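Ribokinase (PDB 3RY7) catalyses the ATP- and magnesium-dependent phosphorylation of D-ribose at O-5, giving D-ribose 5-phosphate. Local coordinates at residues A[8-12]-A[141-145]; A[60-64]-A[115-119]. All coordinates share one frame. Numbering follows the deposited sequence.

In the fold
Ribokinase illustrates how loops following parallel strands build a sugar site, here in interaction 1, which interaction 2 abuts through Asn-116, close to Asn-12. From the N terminus, strand 4-8 gives way to residues 8-12, which lead into the four-stranded sheet through strand 12-18. Interaction 2 closes the loop that runs from strand 56-64 through helix 70-78, strand 87-89 and strands 95-101 and 107-112 of the small sheet to the 3-10 segment at 115-118. Interaction 1 closes the longer loop when residues 141-145 follow strand 136-140, so interaction 2 is nested inside it. Gly-9 O lies 2.8 Å from Thr-61 OG1 and Thr-11 N 2.9 Å from Asn-116 OD1, both probable hydrogen bonds.

Interaction 1 (A[8-12]-A[141-145]); sequences LGSTN and LEVPI
Two loops, the first largely extended and the second bent at Leu-141 and Glu-142, each leave a strand of the large sheet and approach so that Gly-9 faces Val-143 (CA to CA 5.6 Å) and Ser-10 faces Glu-142 (CA to CA 5.5 Å). Gly-9 is almost fully extended (phi/psi 176/-163), Ser-10 continues at -90/148, Glu-142 bends the opposing chain at -90/15, and Val-143 straightens it again at -136/158. Ser-10, in the p rotamer, points its CB toward the other loop and donates from OG to Glu-142 OE1 at a short 2.5 Å. Glu-142 meets it with chi1 m, chi2 t and chi3 near -30°. These loops follow adjacent parallel strands, 4-8 and 136-140, and in the ribokinase fold of the pfkB carbohydrate kinases the sugar pocket forms at such strand ends; Asn-12 and Glu-142 are assigned to the ribose-binding site, consistent with their place here. Glu-142 OE1 also accepts a hydrogen bond from Lys-42 N, while OE2 bonds to a bound glycerol, probably from the crystallisation liquor, consistent with a sugar pocket here. Asn-12, chi1 m, likewise points its CB toward 141-145. Val-143, with chi1 at an unusual 124°, lays CG2 3.8 Å from Gly-9 C and 4.2 Å from Ser-10 N. One water bridges the backbones through weak bonds, accepting from Ser-10 N at 3.3 Å and Glu-142 N at 3.0 Å. Pro-144 then takes the N-cap position of helix 145-157.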
ATOM      1  N   LEU A   8      20.401  -7.461  16.844  1.00 19.05           N
ATOM      2  CA  LEU A   8      21.335  -8.348  16.246  1.00 19.87           C
ATOM      3  C   LEU A   8      20.589  -9.286  15.364  1.00 21.64           C
ATOM      4  O   LEU A   8      19.793 -10.033  15.834  1.00 20.83           O
ATOM      5  CB  LEU A   8      22.085  -9.119  17.296  1.00 20.86           C
ATOM      6  CG  LEU A   8      23.150 -10.050  16.760  1.00 24.55           C
ATOM      7  CD1 LEU A   8      24.322  -9.321  16.277  1.00 20.23           C
ATOM      8  CD2 LEU A   8      23.499 -11.075  17.736  1.00 23.51           C
ATOM      9  N   GLY A   9      20.836  -9.226  14.072  1.00 16.53           N
ATOM     10  CA  GLY A   9      20.102 -10.111  13.193  1.00 18.33           C
ATOM     11  C   GLY A   9      20.335  -9.962  11.704  1.00 21.49           C
ATOM     12  O   GLY A   9      21.326  -9.374  11.257  1.00 17.51           O
ATOM     13  N   SER A  10      19.401 -10.519  10.940  1.00 16.02           N
ATOM     14  CA  SER A  10      19.581 -10.738   9.517  1.00 17.45           C
ATOM     15  C   SER A  10      19.121  -9.570   8.648  1.00 20.35           C
ATOM     16  O   SER A  10      18.168  -8.855   8.976  1.00 20.55           O
ATOM     17  CB  SER A  10      18.796 -11.978   9.111  1.00 24.46           C
ATOM     18  OG  SER A  10      17.410 -11.791   9.381  1.00 17.57           O
ATOM     19  N   THR A  11      19.804  -9.396   7.530  1.00 22.42           N
ATOM     20  CA  THR A  11      19.309  -8.552   6.447  1.00 17.51           C
ATOM     21  C   THR A  11      19.196  -9.421   5.210  1.00 21.69           C
ATOM     22  O   THR A  11      20.152 -10.122   4.850  1.00 20.46           O
ATOM     23  CB  THR A  11      20.251  -7.374   6.164  1.00 20.55           C
ATOM     24  OG1 THR A  11      20.287  -6.510   7.304  1.00 17.72           O
ATOM     25  CG2 THR A  11      19.754  -6.569   4.946  1.00 18.64           C
ATOM     26  N   ASN A  12      18.020  -9.408   4.583  1.00 18.96           N
ATOM     27  CA  ASN A  12      17.763 -10.232   3.412  1.00 19.10           C
ATOM     28  C   ASN A  12      17.315  -9.366   2.245  1.00 23.13           C
ATOM     29  O   ASN A  12      16.658  -8.350   2.449  1.00 19.22           O
ATOM     30  CB  ASN A  12      16.641 -11.242   3.688  1.00 19.19           C
ATOM     31  CG  ASN A  12      17.095 -12.443   4.503  1.00 23.40           C
ATOM     32  OD1 ASN A  12      18.293 -12.738   4.599  1.00 17.14           O
ATOM     33  ND2 ASN A  12      16.124 -13.167   5.072  1.00 20.57           N
ATOM     34  N   LEU A 141      16.743 -15.854  14.999  1.00 13.20           N
ATOM     35  CA  LEU A 141      17.547 -17.005  14.612  1.00 17.53           C
ATOM     36  C   LEU A 141      17.915 -17.065  13.113  1.00 17.19           C
ATOM     37  O   LEU A 141      18.202 -18.139  12.606  1.00 21.13           O
ATOM     38  CB  LEU A 141      16.864 -18.302  15.056  1.00 16.90           C
ATOM     39  CG  LEU A 141      16.598 -18.440  16.561  1.00 26.62           C
ATOM     40  CD1 LEU A 141      15.906 -19.752  16.904  1.00 26.77           C
ATOM     41  CD2 LEU A 141      17.917 -18.341  17.317  1.00 25.12           C
ATOM     42  N   GLU A 142      17.892 -15.931  12.414  1.00 19.80           N
ATOM     43  CA  GLU A 142      18.417 -15.883  11.033  1.00 22.25           C
ATOM     44  C   GLU A 142      19.911 -15.524  11.042  1.00 24.23           C
ATOM     45  O   GLU A 142      20.508 -15.194  10.012  1.00 20.42           O
ATOM     46  CB  GLU A 142      17.599 -14.924  10.158  1.00 18.81           C
ATOM     47  CG  GLU A 142      16.144 -15.409  10.000  1.00 23.39           C
ATOM     48  CD  GLU A 142      15.337 -14.636   8.956  1.00 25.50           C
ATOM     49  OE1 GLU A 142      15.607 -13.433   8.732  1.00 21.92           O
ATOM     50  OE2 GLU A 142      14.419 -15.248   8.375  1.00 27.24           O
ATOM     51  N   VAL A 143      20.503 -15.634  12.229  1.00 17.83           N
ATOM     52  CA  VAL A 143      21.917 -15.389  12.452  1.00 16.51           C
ATOM     53  C   VAL A 143      22.401 -16.552  13.358  1.00 24.07           C
ATOM     54  O   VAL A 143      21.575 -17.219  13.999  1.00 21.97           O
ATOM     55  CB  VAL A 143      22.064 -13.973  13.075  1.00 28.89           C
ATOM     56  CG1 VAL A 143      22.794 -14.004  14.375  1.00 24.09           C
ATOM     57  CG2 VAL A 143      22.649 -12.965  12.084  1.00 17.78           C
ATOM     58  N   PRO A 144      23.718 -16.846  13.376  1.00 18.07           N
ATOM     59  CA  PRO A 144      24.079 -18.102  14.048  1.00 20.30           C
ATOM     60  C   PRO A 144      24.006 -18.009  15.576  1.00 16.50           C
ATOM     61  O   PRO A 144      24.272 -16.970  16.174  1.00 20.19           O
ATOM     62  CB  PRO A 144      25.526 -18.360  13.589  1.00 22.53           C
ATOM     63  CG  PRO A 144      25.722 -17.461  12.386  1.00 20.91           C
ATOM     64  CD  PRO A 144      24.855 -16.261  12.643  1.00 18.43           C
ATOM     65  N   ILE A 145      23.614 -19.111  16.186  1.00 18.65           N
ATOM     66  CA  ILE A 145      23.504 -19.196  17.638  1.00 22.35           C
ATOM     67  C   ILE A 145      24.766 -18.743  18.410  1.00 20.55           C
ATOM     68  O   ILE A 145      24.648 -17.972  19.361  1.00 20.21           O
ATOM     69  CB  ILE A 145      23.011 -20.598  18.059  1.00 25.41           C
ATOM     70  CG1 ILE A 145      21.500 -20.696  17.794  1.00 22.20           C
ATOM     71  CG2 ILE A 145      23.349 -20.895  19.539  1.00 29.45           C
ATOM     72  CD1 ILE A 145      20.974 -22.109  17.756  1.00 24.98           C
TER
HETATM   73  O   HOH W   1      18.300 -12.970  12.919  1.00 20.09           O

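Interaction 2 (A[60-64]-A[115-119]); sequences ITKIG and ANMTM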
ATOM      1  N   ILE A  60      23.248  -4.535  14.226  1.00 21.34           N
ATOM      2  CA  ILE A  60      24.416  -5.340  13.939  1.00 21.56           C
ATOM      3  C   ILE A  60      23.969  -6.414  12.974  1.00 20.36           C
ATOM      4  O   ILE A  60      23.177  -7.289  13.320  1.00 19.16           O
ATOM      5  CB  ILE A  60      24.988  -6.004  15.200  1.00 18.23           C
ATOM      6  CG1 ILE A  60      25.371  -4.965  16.258  1.00 22.14           C
ATOM      7  CG2 ILE A  60      26.195  -6.820  14.855  1.00 20.89           C
ATOM      8  CD1 ILE A  60      25.755  -5.599  17.607  1.00 16.31           C
ATOM      9  N   THR A  61      24.451  -6.336  11.742  1.00 21.88           N
ATOM     10  CA  THR A  61      24.001  -7.271  10.737  1.00 18.80           C
ATOM     11  C   THR A  61      25.171  -7.502   9.798  1.00 18.35           C
ATOM     12  O   THR A  61      26.103  -6.699   9.755  1.00 19.40           O
ATOM     13  CB  THR A  61      22.753  -6.715  10.001  1.00 20.95           C
ATOM     14  OG1 THR A  61      22.158  -7.744   9.201  1.00 21.00           O
ATOM     15  CG2 THR A  61      23.124  -5.528   9.135  1.00 21.10           C
ATOM     16  N   LYS A  62      25.154  -8.617   9.087  1.00 24.09           N
ATOM     17  CA  LYS A  62      26.249  -8.955   8.194  1.00 21.27           C
ATOM     18  C   LYS A  62      25.731  -9.229   6.789  1.00 21.93           C
ATOM     19  O   LYS A  62      24.992 -10.186   6.564  1.00 17.59           O
ATOM     20  CB  LYS A  62      27.014 -10.168   8.717  1.00 20.92           C
ATOM     21  CG  LYS A  62      28.391 -10.365   8.081  1.00 16.89           C
ATOM     22  CD  LYS A  62      29.091 -11.567   8.711  1.00 21.69           C
ATOM     23  CE  LYS A  62      30.573 -11.666   8.325  1.00 20.31           C
ATOM     24  NZ  LYS A  62      31.201 -12.893   8.962  1.00 20.41           N
ATOM     25  N   ILE A  63      26.131  -8.376   5.855  1.00 20.18           N
ATOM     26  CA  ILE A  63      25.806  -8.562   4.451  1.00 21.85           C
ATOM     27  C   ILE A  63      27.059  -8.870   3.646  1.00 26.46           C
ATOM     28  O   ILE A  63      28.178  -8.910   4.181  1.00 21.26           O
ATOM     29  CB  ILE A  63      25.173  -7.315   3.864  1.00 23.86           C
ATOM     30  CG1 ILE A  63      26.133  -6.129   3.990  1.00 20.82           C
ATOM     31  CG2 ILE A  63      23.845  -7.025   4.574  1.00 23.09           C
ATOM     32  CD1 ILE A  63      25.504  -4.798   3.588  1.00 20.80           C
ATOM     33  N   GLY A  64      26.869  -9.097   2.353  1.00 21.24           N
ATOM     34  CA  GLY A  64      27.986  -9.397   1.490  1.00 21.23           C
ATOM     35  C   GLY A  64      28.586  -8.117   0.930  1.00 28.23           C
ATOM     36  O   GLY A  64      28.179  -7.005   1.287  1.00 25.55           O
ATOM     37  N   ALA A 115      25.508 -14.229   3.931  1.00 15.98           N
ATOM     38  CA  ALA A 115      26.340 -13.483   4.889  1.00 19.10           C
ATOM     39  C   ALA A 115      25.802 -13.513   6.323  1.00 21.11           C
ATOM     40  O   ALA A 115      26.589 -13.508   7.268  1.00 22.12           O
ATOM     41  CB  ALA A 115      26.521 -12.034   4.429  1.00 17.26           C
ATOM     42  N   ASN A 116      24.474 -13.512   6.473  1.00 19.75           N
ATOM     43  CA  ASN A 116      23.852 -13.578   7.793  1.00 21.28           C
ATOM     44  C   ASN A 116      24.372 -14.754   8.611  1.00 14.75           C
ATOM     45  O   ASN A 116      24.661 -14.611   9.793  1.00 17.22           O
ATOM     46  CB  ASN A 116      22.321 -13.681   7.710  1.00 15.63           C
ATOM     47  CG  ASN A 116      21.683 -12.486   7.032  1.00 16.08           C
ATOM     48  OD1 ASN A 116      21.895 -11.333   7.422  1.00 16.15           O
ATOM     49  ND2 ASN A 116      20.871 -12.759   6.014  1.00 17.56           N
ATOM     50  N   MET A 117      24.475 -15.908   7.975  1.00 18.93           N
ATOM     51  CA  MET A 117      24.898 -17.126   8.659  1.00 18.06           C
ATOM     52  C   MET A 117      26.420 -17.303   8.706  1.00 26.23           C
ATOM     53  O   MET A 117      26.917 -18.368   9.075  1.00 20.59           O
ATOM     54  CB  MET A 117      24.204 -18.344   8.049  1.00 18.25           C
ATOM     55  CG  MET A 117      22.680 -18.311   8.272  1.00 19.63           C
ATOM     56  SD  MET A 117      22.276 -18.253  10.040  1.00 24.02           S
ATOM     57  CE  MET A 117      22.718 -19.907  10.531  1.00 30.33           C
ATOM     58  N   THR A 118      27.162 -16.260   8.345  1.00 24.13           N
ATOM     59  CA  THR A 118      28.603 -16.281   8.597  1.00 23.30           C
ATOM     60  C   THR A 118      28.974 -15.383   9.792  1.00 26.08           C
ATOM     61  O   THR A 118      30.155 -15.208  10.097  1.00 25.27           O
ATOM     62  CB  THR A 118      29.405 -15.827   7.363  1.00 24.34           C
ATOM     63  OG1 THR A 118      29.244 -14.413   7.181  1.00 19.67           O
ATOM     64  CG2 THR A 118      28.946 -16.596   6.097  1.00 23.44           C
ATOM     65  N   MET A 119      27.974 -14.799  10.458  1.00 18.61           N
ATOM     66  CA  MET A 119      28.277 -13.873  11.541  1.00 22.09           C
ATOM     67  C   MET A 119      28.862 -14.669  12.693  1.00 25.46           C
ATOM     68  O   MET A 119      28.300 -15.691  13.064  1.00 21.79           O
ATOM     69  CB  MET A 119      27.043 -13.112  12.004  1.00 18.87           C
ATOM     70  CG  MET A 119      27.402 -12.010  12.965  1.00 24.13           C
ATOM     71  SD  MET A 119      25.996 -11.160  13.703  1.00 32.27           S
ATOM     72  CE  MET A 119      25.444 -10.129  12.343  1.00 24.24           C
TER
HETATM   73  O   HOH W   2      23.367 -10.705   9.711  1.00 17.33           O
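A buried lysine shows how a charge is paid for inside a fold. Lys-62, extended with all four chi angles t, carries NZ to Thr-118, donating to its O at 2.8 Å and its OG1 at 3.1 Å; a salt bridge to Asp-123 supplies the countercharge. Thr-118 OG1 in turn donates to Ala-115 O (2.8 Å), which also accepts from Thr-118 N (3.0 Å) in the 3-10 turn. Lys-62 N is satisfied through a water that accepts from it at 2.8 Å and donates to Asn-116 OD1 at 2.8 Å. That same OD1 takes a hydrogen bond from Thr-11 N, and Thr-61 OG1 is hydrogen-bonded to Gly-9 O and to Thr-11 OG1. Met-119 CE packs on Ile-60 CG2 (4.2 Å) and on the backbone at Thr-61 CA (3.6 Å); Ala-115 CB makes a close van der Waals contact with Lys-62 O (3.2 Å). The 3-10 segment thus packs against strand 56-64, which itself runs between strands 4-8 and 87-89 of the large sheet; helix 121-125, which carries Asp-123, follows.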